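Local coordinates for DraIII (Deinococcus radiophilus, PDB 4L0K), which is a type II restriction endonuclease that cleaves double-stranded DNA at a specific recognition sequence, probably through a beta-beta-alpha (His-Me finger) nuclease site, at residues A177-H189 against G195-S209. Residues are numbered along the deposited sequence; the frame is centred on the assembly and turned at random.
Sequences AAVETAHKTPRLH and GFAHRFCNVAQGNKS
Arg199 turns the edge of its guanidinium to Glu180, whose OE2 lies within the guanidinium plane, while Val203 CG1 covers one face over its centre, 3.6 Å above the plane. The two belong to a beta-beta-alpha unit, as in His-Me finger nucleases: strands 179-183 and 194-198 form an antiparallel hairpin, and helix 199-205 follows, inclined at 40° to strand 179-183 with axes 7.6 Å apart at closest approach. The unit illustrates how one carboxylate, using both oxygens, can join strand to helix. With CG beside the backbone N (chi1 -61°) and the chain straight beyond it, Glu180 reaches the helix. OE2 offers its syn lone pair to Arg199 NH2 in a 2.6 Å salt bridge, the two planes almost perpendicular. Asn202 ND2 approaches OE1 at 2.9 Å from the anti side, out of the carboxylate plane, while OE1 stays close to the amide plane. On the same face of the hairpin, Ala182 CB packs on Ala197 CB at 3.7 Å. Away from that face, Phe196 CB meets Val179 CG1 at 4.1 Å, and the Phe196 ring edge lies near Thr181 OG1, a hydroxyl hydrogen-bonded to Asp55; helix 112-126 packs against this side. At the far end of helix 199-205, Gln205 NE2 bridges two backbone carbonyls: His183 O across the contact at 3.1 Å, and Lys208 O in its own segment at 2.9 Å, in the carbonyl plane but through a more bent bond (142°).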
loop_
_atom_site.group_PDB
_atom_site.type_symbol
_atom_site.label_atom_id
_atom_site.label_comp_id
_atom_site.label_asym_id
_atom_site.label_seq_id
_atom_site.Cartn_x
_atom_site.Cartn_y
_atom_site.Cartn_z
ATOM N N ALA A 177 -6.902 6.572 -9.259
ATOM C CA ALA A 177 -6.842 6.048 -10.619
ATOM C C ALA A 177 -5.471 5.428 -10.896
ATOM O O ALA A 177 -4.890 4.761 -10.033
ATOM C CB ALA A 177 -7.135 7.163 -11.628
ATOM N N ALA A 178 -4.959 5.643 -12.105
ATOM C CA ALA A 178 -3.594 5.248 -12.430
ATOM C C ALA A 178 -2.596 6.309 -11.920
ATOM O O ALA A 178 -1.442 5.997 -11.648
ATOM C CB ALA A 178 -3.448 5.011 -13.941
ATOM N N VAL A 179 -3.061 7.550 -11.745
ATOM C CA VAL A 179 -2.213 8.650 -11.241
ATOM C C VAL A 179 -2.710 9.242 -9.914
ATOM O O VAL A 179 -3.898 9.343 -9.681
ATOM C CB VAL A 179 -2.001 9.756 -12.325
ATOM C CG1 VAL A 179 -1.403 10.991 -11.735
ATOM C CG2 VAL A 179 -1.063 9.238 -13.391
ATOM N N GLU A 180 -1.785 9.597 -9.034
ATOM C CA GLU A 180 -2.113 10.130 -7.720
ATOM C C GLU A 180 -1.224 11.316 -7.442
ATOM O O GLU A 180 -0.239 11.552 -8.163
ATOM C CB GLU A 180 -1.901 9.072 -6.620
ATOM C CG GLU A 180 -2.772 7.854 -6.817
ATOM C CD GLU A 180 -2.606 6.805 -5.738
ATOM O OE1 GLU A 180 -1.512 6.688 -5.145
ATOM O OE2 GLU A 180 -3.588 6.089 -5.482
ATOM N N THR A 181 -1.585 12.066 -6.406
ATOM C CA THR A 181 -0.769 13.166 -5.942
ATOM C C THR A 181 0.358 12.634 -5.079
ATOM O O THR A 181 0.141 11.815 -4.199
ATOM C CB THR A 181 -1.610 14.194 -5.155
ATOM O OG1 THR A 181 -2.373 14.983 -6.075
ATOM C CG2 THR A 181 -0.713 15.110 -4.361
ATOM N N ALA A 182 1.571 13.103 -5.329
ATOM C CA ALA A 182 2.720 12.633 -4.574
ATOM C C ALA A 182 3.273 13.709 -3.654
ATOM O O ALA A 182 3.195 14.915 -3.953
ATOM C CB ALA A 182 3.805 12.141 -5.521
ATOM N N HIS A 183 3.831 13.237 -2.545
ATOM C CA HIS A 183 4.601 14.034 -1.607
ATOM C C HIS A 183 6.033 13.540 -1.582
ATOM O O HIS A 183 6.306 12.425 -1.138
ATOM C CB HIS A 183 3.980 13.942 -0.214
ATOM C CG HIS A 183 2.608 14.526 -0.153
ATOM N ND1 HIS A 183 1.493 13.852 -0.605
ATOM C CD2 HIS A 183 2.178 15.747 0.239
ATOM C CE1 HIS A 183 0.431 14.620 -0.464
ATOM N NE2 HIS A 183 0.817 15.776 0.048
ATOM N N LYS A 184 6.947 14.378 -2.063
ATOM C CA LYS A 184 8.348 13.992 -2.210
ATOM C C LYS A 184 8.966 13.629 -0.868
ATOM O O LYS A 184 9.802 12.735 -0.783
ATOM C CB LYS A 184 9.160 15.115 -2.861
ATOM C CG LYS A 184 8.778 15.431 -4.282
ATOM C CD LYS A 184 9.467 16.728 -4.741
ATOM C CE LYS A 184 8.657 17.414 -5.836
ATOM N NZ LYS A 184 9.302 18.695 -6.258
ATOM N N THR A 185 8.572 14.357 0.168
ATOM C CA THR A 185 8.976 14.043 1.524
ATOM C C THR A 185 7.690 13.858 2.305
ATOM O O THR A 185 6.777 14.666 2.171
ATOM C CB THR A 185 9.830 15.172 2.136
ATOM O OG1 THR A 185 11.166 15.079 1.635
ATOM C CG2 THR A 185 9.864 15.072 3.661
ATOM N N PRO A 186 7.600 12.773 3.096
ATOM C CA PRO A 186 6.366 12.400 3.806
ATOM C C PRO A 186 5.805 13.546 4.648
ATOM O O PRO A 186 6.578 14.300 5.237
ATOM C CB PRO A 186 6.822 11.277 4.743
ATOM C CG PRO A 186 8.072 10.745 4.145
ATOM C CD PRO A 186 8.722 11.865 3.406
ATOM N N ARG A 187 4.482 13.663 4.695
ATOM C CA ARG A 187 3.816 14.549 5.642
ATOM C C ARG A 187 4.267 16.002 5.512
ATOM O O ARG A 187 4.585 16.661 6.504
ATOM C CB ARG A 187 4.027 14.051 7.079
ATOM C CG ARG A 187 3.189 12.833 7.449
ATOM C CD ARG A 187 3.478 12.372 8.874
ATOM N NE ARG A 187 3.595 13.497 9.803
ATOM C CZ ARG A 187 3.355 13.424 11.112
ATOM N NH1 ARG A 187 3.492 14.505 11.870
ATOM N NH2 ARG A 187 2.972 12.278 11.665
ATOM N N LEU A 188 4.303 16.494 4.283
ATOM C CA LEU A 188 4.650 17.884 4.043
ATOM C C LEU A 188 3.762 18.357 2.917
ATOM O O LEU A 188 3.905 17.909 1.782
ATOM C CB LEU A 188 6.120 18.011 3.645
ATOM C CG LEU A 188 6.815 19.331 3.964
ATOM C CD1 LEU A 188 7.387 19.273 5.379
ATOM C CD2 LEU A 188 7.903 19.645 2.941
ATOM N N HIS A 189 2.844 19.263 3.229
ATOM C CA HIS A 189 1.830 19.668 2.272
ATOM C C HIS A 189 2.049 21.108 1.820
ATOM O O HIS A 189 1.465 22.042 2.371
ATOM C CB HIS A 189 0.442 19.470 2.890
ATOM C CG HIS A 189 -0.668 19.395 1.891
ATOM N ND1 HIS A 189 -0.796 18.358 0.992
ATOM C CD2 HIS A 189 -1.714 20.225 1.662
ATOM C CE1 HIS A 189 -1.866 18.559 0.241
ATOM N NE2 HIS A 189 -2.438 19.686 0.627
ATOM N N GLY A 195 3.653 16.718 -6.321
ATOM C CA GLY A 195 3.620 16.516 -7.757
ATOM C C GLY A 195 2.691 15.386 -8.135
ATOM O O GLY A 195 1.798 15.060 -7.380
ATOM N N PHE A 196 2.909 14.773 -9.290
ATOM C CA PHE A 196 2.125 13.605 -9.669
ATOM C C PHE A 196 2.992 12.345 -9.716
ATOM O O PHE A 196 4.215 12.412 -9.978
ATOM C CB PHE A 196 1.433 13.834 -11.017
ATOM C CG PHE A 196 0.446 14.984 -11.015
ATOM C CD1 PHE A 196 -0.563 15.049 -10.079
ATOM C CD2 PHE A 196 0.539 15.986 -11.962
ATOM C CE1 PHE A 196 -1.463 16.098 -10.076
ATOM C CE2 PHE A 196 -0.362 17.053 -11.976
ATOM C CZ PHE A 196 -1.363 17.106 -11.017
ATOM N N ALA A 197 2.359 11.203 -9.445
ATOM C CA ALA A 197 3.042 9.902 -9.494
ATOM C C ALA A 197 2.094 8.805 -9.957
ATOM O O ALA A 197 0.901 8.848 -9.648
ATOM C CB ALA A 197 3.597 9.547 -8.135
ATOM N N HIS A 198 2.618 7.830 -10.701
ATOM C CA HIS A 198 1.894 6.580 -10.911
ATOM C C HIS A 198 1.459 6.007 -9.578
ATOM O O HIS A 198 2.195 6.096 -8.587
ATOM C CB HIS A 198 2.784 5.522 -11.566
ATOM C CG HIS A 198 3.240 5.884 -12.933
ATOM N ND1 HIS A 198 4.515 6.331 -13.191
ATOM C CD2 HIS A 198 2.582 5.894 -14.118
ATOM C CE1 HIS A 198 4.627 6.588 -14.484
ATOM N NE2 HIS A 198 3.468 6.335 -15.066
ATOM N N ARG A 199 0.276 5.405 -9.571
ATOM C CA ARG A 199 -0.228 4.687 -8.407
ATOM C C ARG A 199 0.836 3.734 -7.872
ATOM O O ARG A 199 1.204 3.803 -6.697
ATOM C CB ARG A 199 -1.480 3.912 -8.793
ATOM C CG ARG A 199 -1.861 2.821 -7.825
ATOM C CD ARG A 199 -2.853 3.304 -6.806
ATOM N NE ARG A 199 -3.020 2.315 -5.743
ATOM C CZ ARG A 199 -3.452 2.590 -4.515
ATOM N NH1 ARG A 199 -3.561 1.610 -3.627
ATOM N NH2 ARG A 199 -3.769 3.837 -4.172
ATOM N N PHE A 200 1.368 2.884 -8.745
ATOM C CA PHE A 200 2.387 1.931 -8.316
ATOM C C PHE A 200 3.548 2.614 -7.587
ATOM O O PHE A 200 3.945 2.189 -6.493
ATOM C CB PHE A 200 2.942 1.089 -9.483
ATOM C CG PHE A 200 3.998 0.111 -9.040
ATOM C CD1 PHE A 200 3.640 -1.163 -8.588
ATOM C CD2 PHE A 200 5.334 0.486 -9.001
ATOM C CE1 PHE A 200 4.610 -2.061 -8.129
ATOM C CE2 PHE A 200 6.313 -0.406 -8.546
ATOM C CZ PHE A 200 5.946 -1.679 -8.102
ATOM N N CYS A 201 4.094 3.651 -8.211
ATOM C CA CYS A 201 5.296 4.308 -7.700
ATOM C C CYS A 201 4.984 4.980 -6.362
ATOM O O CYS A 201 5.771 4.933 -5.408
ATOM C CB CYS A 201 5.820 5.345 -8.715
ATOM S SG CYS A 201 6.126 4.741 -10.434
ATOM N N ASN A 202 3.807 5.594 -6.308
ATOM C CA ASN A 202 3.331 6.234 -5.098
ATOM C C ASN A 202 3.151 5.258 -3.930
ATOM O O ASN A 202 3.576 5.560 -2.819
ATOM C CB ASN A 202 2.028 6.988 -5.360
ATOM C CG ASN A 202 1.790 8.085 -4.355
ATOM O OD1 ASN A 202 2.732 8.668 -3.835
ATOM N ND2 ASN A 202 0.530 8.370 -4.078
ATOM N N VAL A 203 2.549 4.092 -4.152
ATOM C CA VAL A 203 2.484 3.148 -3.027
ATOM C C VAL A 203 3.850 2.515 -2.689
ATOM O O VAL A 203 4.130 2.292 -1.524
ATOM C CB VAL A 203 1.315 2.116 -3.082
ATOM C CG1 VAL A 203 0.160 2.592 -3.973
ATOM C CG2 VAL A 203 1.796 0.759 -3.462
ATOM N N ALA A 204 4.723 2.310 -3.683
ATOM C CA ALA A 204 6.058 1.774 -3.390
ATOM C C ALA A 204 6.843 2.697 -2.455
ATOM O O ALA A 204 7.505 2.239 -1.523
ATOM C CB ALA A 204 6.867 1.511 -4.690
ATOM N N GLN A 205 6.773 4.001 -2.719
ATOM C CA GLN A 205 7.539 4.965 -1.941
ATOM C C GLN A 205 7.161 4.926 -0.456
ATOM O O GLN A 205 8.015 5.123 0.414
ATOM C CB GLN A 205 7.348 6.371 -2.524
ATOM C CG GLN A 205 8.189 7.459 -1.891
ATOM C CD GLN A 205 7.572 8.852 -2.087
ATOM O OE1 GLN A 205 6.647 9.026 -2.872
ATOM N NE2 GLN A 205 8.079 9.833 -1.360
ATOM N N GLY A 206 5.884 4.674 -0.169
ATOM C CA GLY A 206 5.415 4.555 1.208
ATOM C C GLY A 206 5.755 5.730 2.117
ATOM O O GLY A 206 5.443 6.879 1.806
ATOM N N ASN A 207 6.406 5.452 3.242
ATOM C CA ASN A 207 6.728 6.512 4.205
ATOM C C ASN A 207 8.152 7.041 4.061
ATOM O O ASN A 207 8.659 7.729 4.946
ATOM C CB ASN A 207 6.501 6.035 5.649
ATOM C CG ASN A 207 7.387 4.837 6.026
ATOM O OD1 ASN A 207 8.272 4.440 5.266
ATOM N ND2 ASN A 207 7.144 4.259 7.206
ATOM N N LYS A 208 8.805 6.703 2.957
ATOM C CA LYS A 208 10.163 7.184 2.710
ATOM C C LYS A 208 10.173 8.484 1.903
ATOM O O LYS A 208 9.282 8.743 1.092
ATOM C CB LYS A 208 11.001 6.111 1.982
ATOM C CG LYS A 208 11.215 4.818 2.790
ATOM C CD LYS A 208 12.266 3.936 2.132
ATOM C CE LYS A 208 12.427 2.601 2.855
ATOM N NZ LYS A 208 12.986 2.747 4.236
ATOM N N SER A 209 11.188 9.303 2.118
ATOM C CA SER A 209 11.400 10.425 1.218
ATOM C C SER A 209 11.965 9.870 -0.080
ATOM O O SER A 209 12.372 8.700 -0.157
ATOM C CB SER A 209 12.360 11.448 1.825
ATOM O OG SER A 209 13.696 10.975 1.798
#